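Local coordinates for transglutaminase-like domain-containing protein (Streptococcus suis, PDB 4XZ7) that acts as a transglutaminase and antiphagocytic virulence factor, this construct being a homodimer-forming portion of the larger protein that includes its transglutaminase-like region, at the interface of chains A and B. Coordinates in Å, arbitrary orientation; residue numbers count along the deposited sequence, not the author numbering. Chains: chain A/B, Putative uncharacterized protein.

The interface of chains A and B. Residues chain A 187-188, 191, 375-376; chain B 104-105, 107, 143.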
ATOM      1  N   THR A 187       2.939  -9.901  14.396  1.00 16.76           N
ATOM      2  CA  THR A 187       2.638 -10.940  15.379  1.00 17.37           C
ATOM      3  C   THR A 187       3.860 -11.233  16.256  1.00 19.00           C
ATOM      4  O   THR A 187       4.987 -10.949  15.864  1.00 21.88           O
ATOM      5  CB  THR A 187       2.229 -12.255  14.708  1.00 18.09           C
ATOM      6  OG1 THR A 187       3.363 -12.783  14.018  1.00 27.12           O
ATOM      7  CG2 THR A 187       1.082 -12.048  13.718  1.00 25.44           C
ATOM      8  N   LYS A 188       3.664 -11.846  17.418  1.00 27.76           N
ATOM      9  CA  LYS A 188       4.819 -12.172  18.256  1.00 25.76           C
ATOM     10  C   LYS A 188       5.702 -13.208  17.546  1.00 27.99           C
ATOM     11  O   LYS A 188       6.927 -13.207  17.674  1.00 19.32           O
ATOM     12  CB  LYS A 188       4.376 -12.673  19.636  1.00 25.34           C
ATOM     13  CG  LYS A 188       3.687 -14.034  19.647  1.00 24.46           C
ATOM     14  CD  LYS A 188       3.322 -14.420  21.079  1.00 36.36           C
ATOM     15  CE  LYS A 188       2.870 -15.866  21.177  1.00 41.59           C
ATOM     16  NZ  LYS A 188       1.826 -16.177  20.166  1.00 42.53           N
ATOM     17  N   PHE A 191       7.904 -11.380  15.194  1.00 19.65           N
ATOM     18  CA  PHE A 191       8.926 -10.616  15.906  1.00 20.61           C
ATOM     19  C   PHE A 191      10.038 -11.577  16.328  1.00 19.26           C
ATOM     20  O   PHE A 191      11.227 -11.296  16.146  1.00 20.75           O
ATOM     21  CB  PHE A 191       8.350  -9.877  17.118  1.00 17.52           C
ATOM     22  CG  PHE A 191       9.353  -8.969  17.793  1.00 22.17           C
ATOM     23  CD1 PHE A 191       9.532  -7.660  17.352  1.00 19.53           C
ATOM     24  CD2 PHE A 191      10.119  -9.421  18.853  1.00 17.85           C
ATOM     25  CE1 PHE A 191      10.454  -6.836  17.950  1.00 16.51           C
ATOM     26  CE2 PHE A 191      11.054  -8.592  19.464  1.00 18.30           C
ATOM     27  CZ  PHE A 191      11.225  -7.309  19.016  1.00 17.06           C
ATOM     28  N   LEU A 375      12.894  -6.331  26.464  1.00 18.58           N
ATOM     29  CA  LEU A 375      11.456  -6.262  26.762  1.00 18.19           C
ATOM     30  C   LEU A 375      10.688  -7.561  26.474  1.00 21.30           C
ATOM     31  O   LEU A 375       9.709  -7.863  27.138  1.00 25.32           O
ATOM     32  CB  LEU A 375      10.800  -5.116  25.983  1.00 17.31           C
ATOM     33  CG  LEU A 375      11.268  -3.691  26.265  1.00 16.94           C
ATOM     34  CD1 LEU A 375      10.495  -2.703  25.378  1.00 16.16           C
ATOM     35  CD2 LEU A 375      11.095  -3.366  27.769  1.00 17.84           C
ATOM     36  N   PHE A 376      11.131  -8.317  25.483  1.00 23.89           N
ATOM     37  CA  PHE A 376      10.381  -9.475  25.016  1.00 30.52           C
ATOM     38  C   PHE A 376      11.361 -10.398  24.317  1.00 25.65           C
ATOM     39  O   PHE A 376      12.325  -9.925  23.724  1.00 22.98           O
ATOM     40  CB  PHE A 376       9.230  -9.044  24.076  1.00 22.75           C
ATOM     41  CG  PHE A 376       8.432 -10.203  23.508  1.00 23.43           C
ATOM     42  CD1 PHE A 376       7.462 -10.844  24.272  1.00 27.29           C
ATOM     43  CD2 PHE A 376       8.657 -10.645  22.218  1.00 20.67           C
ATOM     44  CE1 PHE A 376       6.742 -11.915  23.764  1.00 28.38           C
ATOM     45  CE2 PHE A 376       7.938 -11.714  21.684  1.00 23.60           C
ATOM     46  CZ  PHE A 376       6.979 -12.358  22.464  1.00 27.65           C
TER
ATOM     47  N   GLU B 104       3.509  -9.110  29.614  1.00 29.09           N
ATOM     48  CA  GLU B 104       4.191  -9.499  28.398  1.00 31.98           C
ATOM     49  C   GLU B 104       3.733  -8.533  27.322  1.00 27.98           C
ATOM     50  O   GLU B 104       2.566  -8.157  27.294  1.00 29.16           O
ATOM     51  CB  GLU B 104       3.863 -10.962  28.045  1.00 33.19           C
ATOM     52  CG  GLU B 104       4.202 -11.421  26.623  1.00 42.67           C
ATOM     53  CD  GLU B 104       4.069 -12.945  26.443  1.00 54.22           C
ATOM     54  OE1 GLU B 104       3.700 -13.404  25.332  1.00 44.80           O
ATOM     55  OE2 GLU B 104       4.346 -13.685  27.417  1.00 62.41           O
ATOM     56  N   LEU B 105       4.651  -8.100  26.468  1.00 29.33           N
ATOM     57  CA  LEU B 105       4.267  -7.284  25.323  1.00 27.92           C
ATOM     58  C   LEU B 105       3.146  -7.984  24.566  1.00 25.52           C
ATOM     59  O   LEU B 105       3.199  -9.194  24.353  1.00 26.74           O
ATOM     60  CB  LEU B 105       5.446  -7.049  24.385  1.00 24.48           C
ATOM     61  CG  LEU B 105       6.664  -6.251  24.831  1.00 25.73           C
ATOM     62  CD1 LEU B 105       7.492  -5.984  23.585  1.00 16.42           C
ATOM     63  CD2 LEU B 105       6.269  -4.940  25.496  1.00 20.70           C
ATOM     64  N   PHE B 107       1.328  -8.139  21.007  1.00 16.44           N
ATOM     65  CA  PHE B 107       1.571  -7.759  19.619  1.00 20.32           C
ATOM     66  C   PHE B 107       0.264  -7.646  18.842  1.00 26.84           C
ATOM     67  O   PHE B 107      -0.632  -8.471  19.007  1.00 24.48           O
ATOM     68  CB  PHE B 107       2.517  -8.767  18.937  1.00 19.68           C
ATOM     69  CG  PHE B 107       3.963  -8.548  19.274  1.00 26.61           C
ATOM     70  CD1 PHE B 107       4.501  -9.059  20.453  1.00 23.81           C
ATOM     71  CD2 PHE B 107       4.775  -7.806  18.435  1.00 23.39           C
ATOM     72  CE1 PHE B 107       5.830  -8.839  20.778  1.00 23.91           C
ATOM     73  CE2 PHE B 107       6.097  -7.588  18.748  1.00 22.31           C
ATOM     74  CZ  PHE B 107       6.629  -8.101  19.930  1.00 16.65           C
ATOM     75  N   LEU B 143       9.556  -0.772  17.503  1.00 15.68           N
ATOM     76  CA  LEU B 143       8.136  -0.834  17.832  1.00 13.79           C
ATOM     77  C   LEU B 143       7.630   0.495  18.374  1.00 17.05           C
ATOM     78  O   LEU B 143       8.417   1.323  18.845  1.00 15.46           O
ATOM     79  CB  LEU B 143       7.870  -1.925  18.864  1.00 14.19           C
ATOM     80  CG  LEU B 143       8.322  -3.348  18.535  1.00 21.24           C
ATOM     81  CD1 LEU B 143       8.272  -4.261  19.780  1.00 15.20           C
ATOM     82  CD2 LEU B 143       7.465  -3.933  17.390  1.00 21.07           C
TER
HETATM   83  O   HOH W   1       7.252  -9.141  27.379  1.00 21.77           O
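A cluster of phenylalanines forms an apolar patch of the two-fold homodimer interface, where B:Phe107, on the short strand 106-107, projects between the first turn of helix 188-205 and the loop carrying A:Leu375 and A:Phe376. The tip of its ring meets A:Phe191: B:Phe107 CZ lies 3.6 Å from A:Phe191 CG, over one face of that ring but displaced toward its rim, and the two side chains cross at about a right angle. A:Phe376 offers a second aromatic surface. B:Phe107 CE1 comes over its face near the rim, 3.7 Å from A:Phe376 CD2, in an edge-to-face pair whose planes are turned 57° apart. One face of B:Phe107 rests against the start of the helix, with its CD1 3.7 Å from A:Lys188 CB. Phenylalanine suits this place because one flat ring can present its rim to the faces of A:Phe191 and A:Phe376 while its own face lies on the helix start. Lysine suits the border: its CA and CB lie on the ring, while the chain carries NZ toward the B:Glu104 side, still 6.2 Å from B:Glu104 OE1, too far for a salt bridge though perhaps weakly attracted.

The branched leucines fill in around the flat rings. B:Leu143 CD1 touches A:Phe191 CE1 at 3.8 Å, and B:Leu105 CD1 packs against the benzylic CB of A:Phe376 at 3.6 Å. A:Phe376 has CG anti to the backbone N (chi1 178°), which carries its ring away from the loop toward B:Phe107 and B:Glu104. The methylene CG of B:Glu104 lies near A:Phe376 CE1; because B:Glu104 is poorly ordered, the place of its carboxyl group at the ring edge is tentative.

Polar linkage here runs through water 1, which lies 2.8 Å from A:Leu375 O and 2.9 Å from B:Leu105 N, joining the two backbones beside the aromatic cluster. The two-fold repeats this patch with the chains exchanged; its apolar packing, supplemented by the water bridge, helps hold the transglutaminase homodimer together.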